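Local coordinates for protein lysine/ornithine decarboxylase (Vibrio vulnificus, PDB 2PLJ) that catalyses the decarboxylation of lysine and ornithine to cadaverine and putrescine, as a pyridoxal phosphate enzyme built from a beta/alpha barrel and a beta barrel, at residues Ala55-Arg66 / Lys400-Val411. Sequence-based numbering, arbitrary orientation.
Sequences APLLLLDCDVIR and KRAQTIALNEFV
Leu-58 and Leu-60 pair with Thr-404 and Ala-406, joining strands 57-61 and 403-407 in parallel within the mixed sheet that forms the beta-barrel domain of this decarboxylase; near the chain's C-terminus, 403-407 lies between 57-61 and the N-terminal strand 24-26. Leu-58 N gives to Gln-403 O and Leu-58 O takes Ile-405 N (2.7 Å); Leu-60 repeats the pattern with Ile-405 O and Leu-407 N, and Cys-62 N continues it to Leu-407 O. Packing is tight on both faces. On one, Leu-58 CG sits 4.0 Å from Ala-402 CB, Thr-404 OG1 lies against Leu-58 CB, and Leu-60 CD2 reaches Ala-406 CB; Leu-58 and Leu-60 also touch Val-300 of strand 300-312. On the other, Leu-59 CD2 lies 4.0 Å from Ile-405 CB, the two side chains side by side beneath helix 40-53. The end near Lys-400 is looser: its exposed chain, bent at chi2 (-99°), brings Lys-400 NZ within 2.8 Å of Pro-56 O, but at an angle too poor for a hydrogen bond.

At the far end polar groups take over where helix 62-75 starts. Asp-61 CG stands anti to its own N (chi1 -178°), letting OD1 cap Asp-63 N on one face of the carboxylate and accept Asn-408 ND2 (2.9 Å) on the other. The Arg-66 guanidinium spans the turn after the strand: Cys-62 O lies over the centre of one face, Val-411 O over the other but toward the rim, while NH1 reaches Glu-409 O from above its carbonyl plane. NH2 serves two acceptors near the guanidinium plane, Asp-63 OD1 in a salt bridge and Asn-408 O at 2.7 Å, the latter almost straight at 170°.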
ATOM      1  N   ALA A  55      15.342  12.225  -7.426  1.00 19.87           N
ATOM      2  CA  ALA A  55      14.259  11.300  -7.765  1.00 18.10           C
ATOM      3  C   ALA A  55      14.017  10.288  -6.642  1.00 17.49           C
ATOM      4  O   ALA A  55      14.913  10.034  -5.842  1.00 18.82           O
ATOM      5  CB  ALA A  55      14.601  10.583  -9.084  1.00 16.63           C
ATOM      6  N   PRO A  56      12.826   9.681  -6.587  1.00 16.90           N
ATOM      7  CA  PRO A  56      11.688   9.914  -7.489  1.00 15.45           C
ATOM      8  C   PRO A  56      10.833  11.126  -7.086  1.00 14.94           C
ATOM      9  O   PRO A  56      10.856  11.552  -5.923  1.00 14.15           O
ATOM     10  CB  PRO A  56      10.864   8.619  -7.361  1.00 16.29           C
ATOM     11  CG  PRO A  56      11.125   8.146  -5.960  1.00 16.72           C
ATOM     12  CD  PRO A  56      12.518   8.664  -5.561  1.00 16.97           C
ATOM     13  N   LEU A  57      10.078  11.644  -8.052  1.00 13.66           N
ATOM     14  CA  LEU A  57       9.265  12.868  -7.870  1.00 12.75           C
ATOM     15  C   LEU A  57       7.890  12.654  -8.446  1.00 13.23           C
ATOM     16  O   LEU A  57       7.716  11.829  -9.362  1.00 12.83           O
ATOM     17  CB  LEU A  57       9.899  14.040  -8.638  1.00 13.17           C
ATOM     18  CG  LEU A  57      11.287  14.506  -8.251  1.00 14.68           C
ATOM     19  CD1 LEU A  57      11.771  15.605  -9.189  1.00 16.48           C
ATOM     20  CD2 LEU A  57      11.341  14.940  -6.775  1.00 17.76           C
ATOM     21  N   LEU A  58       6.932  13.438  -7.955  1.00 12.08           N
ATOM     22  CA  LEU A  58       5.622  13.577  -8.578  1.00 12.71           C
ATOM     23  C   LEU A  58       5.441  15.079  -8.882  1.00 13.79           C
ATOM     24  O   LEU A  58       5.461  15.902  -7.962  1.00 15.51           O
ATOM     25  CB  LEU A  58       4.541  13.082  -7.626  1.00 13.30           C
ATOM     26  CG  LEU A  58       4.573  11.576  -7.364  1.00 13.47           C
ATOM     27  CD1 LEU A  58       3.702  11.257  -6.183  1.00 16.15           C
ATOM     28  CD2 LEU A  58       4.045  10.804  -8.573  1.00 15.92           C
ATOM     29  N   LEU A  59       5.297  15.424 -10.159  1.00 12.83           N
ATOM     30  CA  LEU A  59       5.147  16.820 -10.559  1.00 12.69           C
ATOM     31  C   LEU A  59       3.656  17.150 -10.666  1.00 12.37           C
ATOM     32  O   LEU A  59       2.961  16.619 -11.530  1.00 12.31           O
ATOM     33  CB  LEU A  59       5.883  17.121 -11.875  1.00 12.43           C
ATOM     34  CG  LEU A  59       7.359  16.691 -11.918  1.00 14.12           C
ATOM     35  CD1 LEU A  59       7.958  17.069 -13.275  1.00 13.91           C
ATOM     36  CD2 LEU A  59       8.139  17.332 -10.744  1.00 14.71           C
ATOM     37  N   LEU A  60       3.195  18.017  -9.785  1.00 12.39           N
ATOM     38  CA  LEU A  60       1.787  18.409  -9.733  1.00 12.84           C
ATOM     39  C   LEU A  60       1.594  19.769 -10.406  1.00 13.55           C
ATOM     40  O   LEU A  60       2.176  20.785 -10.002  1.00 12.62           O
ATOM     41  CB  LEU A  60       1.345  18.489  -8.268  1.00 13.23           C
ATOM     42  CG  LEU A  60       0.025  19.237  -8.003  1.00 12.26           C
ATOM     43  CD1 LEU A  60      -1.127  18.437  -8.681  1.00 15.33           C
ATOM     44  CD2 LEU A  60      -0.189  19.365  -6.476  1.00 14.68           C
ATOM     45  N   ASP A  61       0.774  19.771 -11.449  1.00 12.84           N
ATOM     46  CA  ASP A  61       0.558  21.005 -12.213  1.00 12.89           C
ATOM     47  C   ASP A  61      -0.835  21.556 -11.876  1.00 12.01           C
ATOM     48  O   ASP A  61      -1.872  21.008 -12.330  1.00 12.89           O
ATOM     49  CB  ASP A  61       0.695  20.735 -13.720  1.00 13.36           C
ATOM     50  CG  ASP A  61       0.534  22.011 -14.567  1.00 14.59           C
ATOM     51  OD1 ASP A  61       0.244  23.088 -13.987  1.00 14.79           O
ATOM     52  OD2 ASP A  61       0.680  21.915 -15.819  1.00 14.91           O
ATOM     53  N   CYS A  62      -0.881  22.635 -11.067  1.00 12.15           N
ATOM     54  CA  CYS A  62      -2.180  23.233 -10.666  1.00 13.17           C
ATOM     55  C   CYS A  62      -3.025  23.764 -11.834  1.00 12.87           C
ATOM     56  O   CYS A  62      -4.232  23.912 -11.706  1.00 13.59           O
ATOM     57  CB  CYS A  62      -1.977  24.348  -9.643  1.00 13.29           C
ATOM     58  SG  CYS A  62      -1.292  23.653  -8.105  1.00 16.17           S
ATOM     59  N   ASP A  63      -2.381  24.081 -12.952  1.00 13.19           N
ATOM     60  CA  ASP A  63      -3.130  24.511 -14.153  1.00 13.55           C
ATOM     61  C   ASP A  63      -4.050  23.380 -14.607  1.00 12.87           C
ATOM     62  O   ASP A  63      -5.185  23.606 -15.067  1.00 13.56           O
ATOM     63  CB  ASP A  63      -2.154  24.867 -15.284  1.00 12.79           C
ATOM     64  CG  ASP A  63      -1.460  26.201 -15.070  1.00 16.08           C
ATOM     65  OD1 ASP A  63      -2.026  27.111 -14.403  1.00 16.50           O
ATOM     66  OD2 ASP A  63      -0.357  26.353 -15.637  1.00 18.69           O
ATOM     67  N   VAL A  64      -3.576  22.148 -14.474  1.00 12.37           N
ATOM     68  CA  VAL A  64      -4.360  20.991 -14.938  1.00 12.61           C
ATOM     69  C   VAL A  64      -5.509  20.727 -13.957  1.00 12.22           C
ATOM     70  O   VAL A  64      -6.615  20.419 -14.369  1.00 12.18           O
ATOM     71  CB  VAL A  64      -3.469  19.739 -15.159  1.00 12.70           C
ATOM     72  CG1 VAL A  64      -4.336  18.508 -15.512  1.00 13.61           C
ATOM     73  CG2 VAL A  64      -2.452  20.005 -16.293  1.00 13.08           C
ATOM     74  N   ILE A  65      -5.246  20.912 -12.659  1.00 12.08           N
ATOM     75  CA  ILE A  65      -6.324  20.860 -11.640  1.00 11.61           C
ATOM     76  C   ILE A  65      -7.466  21.829 -12.064  1.00 11.37           C
ATOM     77  O   ILE A  65      -8.643  21.441 -12.126  1.00 12.09           O
ATOM     78  CB  ILE A  65      -5.782  21.239 -10.220  1.00 11.28           C
ATOM     79  CG1 ILE A  65      -4.737  20.192  -9.707  1.00 12.16           C
ATOM     80  CG2 ILE A  65      -6.971  21.407  -9.224  1.00 12.22           C
ATOM     81  CD1 ILE A  65      -5.265  18.730  -9.582  1.00 13.46           C
ATOM     82  N   ARG A  66      -7.104  23.066 -12.347  1.00 11.37           N
ATOM     83  CA  ARG A  66      -8.115  24.050 -12.787  1.00 12.31           C
ATOM     84  C   ARG A  66      -8.784  23.647 -14.116  1.00 12.43           C
ATOM     85  O   ARG A  66     -10.012  23.745 -14.241  1.00 12.51           O
ATOM     86  CB  ARG A  66      -7.492  25.434 -12.870  1.00 12.75           C
ATOM     87  CG  ARG A  66      -7.188  26.048 -11.510  1.00 11.54           C
ATOM     88  CD  ARG A  66      -6.669  27.484 -11.688  1.00 12.83           C
ATOM     89  NE  ARG A  66      -5.293  27.473 -12.191  1.00 12.48           N
ATOM     90  CZ  ARG A  66      -4.218  27.537 -11.416  1.00 14.45           C
ATOM     91  NH1 ARG A  66      -4.341  27.651 -10.083  1.00 13.63           N
ATOM     92  NH2 ARG A  66      -3.022  27.520 -11.984  1.00 12.76           N
ATOM     93  N   LYS A 400      12.332   5.706   0.549  1.00 21.37           N
ATOM     94  CA  LYS A 400      11.746   7.066   0.596  1.00 23.02           C
ATOM     95  C   LYS A 400      10.618   7.179  -0.432  1.00 22.12           C
ATOM     96  O   LYS A 400      10.719   6.625  -1.545  1.00 22.96           O
ATOM     97  CB  LYS A 400      12.859   8.112   0.373  1.00 24.60           C
ATOM     98  CG  LYS A 400      12.419   9.542   0.032  1.00 28.88           C
ATOM     99  CD  LYS A 400      12.512   9.804  -1.510  1.00 32.47           C
ATOM    100  CE  LYS A 400      12.351  11.280  -1.892  1.00 30.33           C
ATOM    101  NZ  LYS A 400      12.023  11.416  -3.359  1.00 27.75           N
ATOM    102  N   ARG A 401       9.519   7.824  -0.040  1.00 21.18           N
ATOM    103  CA  ARG A 401       8.409   8.034  -0.947  1.00 20.71           C
ATOM    104  C   ARG A 401       8.832   9.119  -1.945  1.00 19.81           C
ATOM    105  O   ARG A 401       9.589  10.024  -1.614  1.00 19.87           O
ATOM    106  CB  ARG A 401       7.159   8.504  -0.187  1.00 21.28           C
ATOM    107  CG  ARG A 401       6.570   7.445   0.759  1.00 22.97           C
ATOM    108  CD  ARG A 401       5.249   7.883   1.261  1.00 24.59           C
ATOM    109  NE  ARG A 401       4.797   7.110   2.415  1.00 23.66           N
ATOM    110  CZ  ARG A 401       3.539   7.121   2.849  1.00 26.05           C
ATOM    111  NH1 ARG A 401       2.642   7.843   2.204  1.00 25.95           N
ATOM    112  NH2 ARG A 401       3.162   6.391   3.899  1.00 26.99           N
ATOM    113  N   ALA A 402       8.301   9.045  -3.158  1.00 18.17           N
ATOM    114  CA  ALA A 402       8.437  10.158  -4.094  1.00 17.36           C
ATOM    115  C   ALA A 402       7.988  11.470  -3.450  1.00 17.31           C
ATOM    116  O   ALA A 402       6.976  11.507  -2.731  1.00 18.04           O
ATOM    117  CB  ALA A 402       7.614   9.890  -5.335  1.00 17.76           C
ATOM    118  N   GLN A 403       8.750  12.525  -3.700  1.00 16.16           N
ATOM    119  CA  GLN A 403       8.398  13.867  -3.245  1.00 16.16           C
ATOM    120  C   GLN A 403       7.506  14.521  -4.293  1.00 15.92           C
ATOM    121  O   GLN A 403       7.822  14.521  -5.490  1.00 15.54           O
ATOM    122  CB  GLN A 403       9.670  14.701  -3.049  1.00 15.95           C
ATOM    123  CG  GLN A 403       9.354  16.054  -2.416  1.00 17.53           C
ATOM    124  CD  GLN A 403      10.559  16.916  -2.103  1.00 18.26           C
ATOM    125  OE1 GLN A 403      10.415  17.945  -1.450  1.00 22.49           O
ATOM    126  NE2 GLN A 403      11.759  16.499  -2.556  1.00 22.35           N
ATOM    127  N   THR A 404       6.402  15.105  -3.845  1.00 15.03           N
ATOM    128  CA  THR A 404       5.546  15.861  -4.752  1.00 15.42           C
ATOM    129  C   THR A 404       6.030  17.314  -4.876  1.00 15.30           C
ATOM    130  O   THR A 404       6.283  17.984  -3.872  1.00 16.93           O
ATOM    131  CB  THR A 404       4.064  15.789  -4.295  1.00 16.11           C
ATOM    132  OG1 THR A 404       3.576  14.437  -4.431  1.00 17.48           O
ATOM    133  CG2 THR A 404       3.167  16.679  -5.150  1.00 17.78           C
ATOM    134  N   ILE A 405       6.154  17.789  -6.105  1.00 14.13           N
ATOM    135  CA  ILE A 405       6.553  19.178  -6.353  1.00 13.48           C
ATOM    136  C   ILE A 405       5.342  19.903  -6.957  1.00 13.83           C
ATOM    137  O   ILE A 405       4.885  19.536  -8.040  1.00 13.60           O
ATOM    138  CB  ILE A 405       7.748  19.291  -7.330  1.00 13.83           C
ATOM    139  CG1 ILE A 405       8.928  18.392  -6.890  1.00 14.59           C
ATOM    140  CG2 ILE A 405       8.165  20.763  -7.423  1.00 14.23           C
ATOM    141  CD1 ILE A 405       9.431  18.692  -5.489  1.00 14.96           C
ATOM    142  N   ALA A 406       4.821  20.911  -6.247  1.00 13.09           N
ATOM    143  CA  ALA A 406       3.588  21.595  -6.683  1.00 14.16           C
ATOM    144  C   ALA A 406       3.979  22.819  -7.495  1.00 14.64           C
ATOM    145  O   ALA A 406       4.734  23.703  -7.004  1.00 15.01           O
ATOM    146  CB  ALA A 406       2.727  22.003  -5.479  1.00 14.13           C
ATOM    147  N   LEU A 407       3.429  22.884  -8.703  1.00 14.63           N
ATOM    148  CA  LEU A 407       3.701  23.954  -9.665  1.00 15.18           C
ATOM    149  C   LEU A 407       2.457  24.758 -10.040  1.00 14.71           C
ATOM    150  O   LEU A 407       1.326  24.222 -10.078  1.00 14.24           O
ATOM    151  CB  LEU A 407       4.282  23.349 -10.965  1.00 15.61           C
ATOM    152  CG  LEU A 407       5.384  22.281 -10.837  1.00 20.09           C
ATOM    153  CD1 LEU A 407       5.606  21.552 -12.163  1.00 23.44           C
ATOM    154  CD2 LEU A 407       6.634  22.953 -10.381  1.00 20.97           C
ATOM    155  N   ASN A 408       2.663  26.053 -10.310  1.00 14.52           N
ATOM    156  CA  ASN A 408       1.613  26.880 -10.930  1.00 14.93           C
ATOM    157  C   ASN A 408       0.387  27.110 -10.061  1.00 15.33           C
ATOM    158  O   ASN A 408      -0.696  27.415 -10.594  1.00 15.09           O
ATOM    159  CB  ASN A 408       1.188  26.334 -12.310  1.00 15.29           C
ATOM    160  CG  ASN A 408       2.355  26.174 -13.263  1.00 16.60           C
ATOM    161  OD1 ASN A 408       3.285  27.008 -13.290  1.00 17.50           O
ATOM    162  ND2 ASN A 408       2.345  25.085 -14.037  1.00 18.17           N
ATOM    163  N   GLU A 409       0.541  27.018  -8.734  1.00 15.25           N
ATOM    164  CA  GLU A 409      -0.600  27.316  -7.854  1.00 16.79           C
ATOM    165  C   GLU A 409      -1.177  28.700  -8.123  1.00 18.35           C
ATOM    166  O   GLU A 409      -2.400  28.858  -8.283  1.00 17.35           O
ATOM    167  CB  GLU A 409      -0.275  27.186  -6.360  1.00 16.11           C
ATOM    168  CG  GLU A 409      -1.542  27.403  -5.490  1.00 15.21           C
ATOM    169  CD  GLU A 409      -1.296  27.269  -4.004  1.00 16.13           C
ATOM    170  OE1 GLU A 409      -0.183  26.893  -3.594  1.00 14.88           O
ATOM    171  OE2 GLU A 409      -2.240  27.512  -3.229  1.00 15.16           O
ATOM    172  N   PHE A 410      -0.291  29.691  -8.185  1.00 19.93           N
ATOM    173  CA  PHE A 410      -0.746  31.058  -8.408  1.00 23.31           C
ATOM    174  C   PHE A 410      -0.477  31.508  -9.834  1.00 27.03           C
ATOM    175  O   PHE A 410       0.641  31.374 -10.334  1.00 28.12           O
ATOM    176  CB  PHE A 410      -0.162  31.989  -7.343  1.00 21.88           C
ATOM    177  CG  PHE A 410      -0.583  31.607  -5.957  1.00 19.62           C
ATOM    178  CD1 PHE A 410      -1.934  31.671  -5.589  1.00 18.23           C
ATOM    179  CD2 PHE A 410       0.348  31.139  -5.034  1.00 18.04           C
ATOM    180  CE1 PHE A 410      -2.337  31.268  -4.303  1.00 18.32           C
ATOM    181  CE2 PHE A 410      -0.047  30.759  -3.759  1.00 19.23           C
ATOM    182  CZ  PHE A 410      -1.402  30.807  -3.404  1.00 18.77           C
ATOM    183  N   VAL A 411      -1.544  32.045 -10.437  1.00 31.34           N
ATOM    184  CA  VAL A 411      -1.717  32.442 -11.857  1.00 34.38           C
ATOM    185  C   VAL A 411      -2.138  31.295 -12.769  1.00 35.44           C
ATOM    186  O   VAL A 411      -3.338  30.968 -12.829  1.00 36.80           O
ATOM    187  CB  VAL A 411      -0.613  33.395 -12.481  1.00 35.03           C
ATOM    188  CG1 VAL A 411      -0.569  34.724 -11.746  1.00 35.81           C
ATOM    189  CG2 VAL A 411       0.768  32.750 -12.581  1.00 36.76           C
TER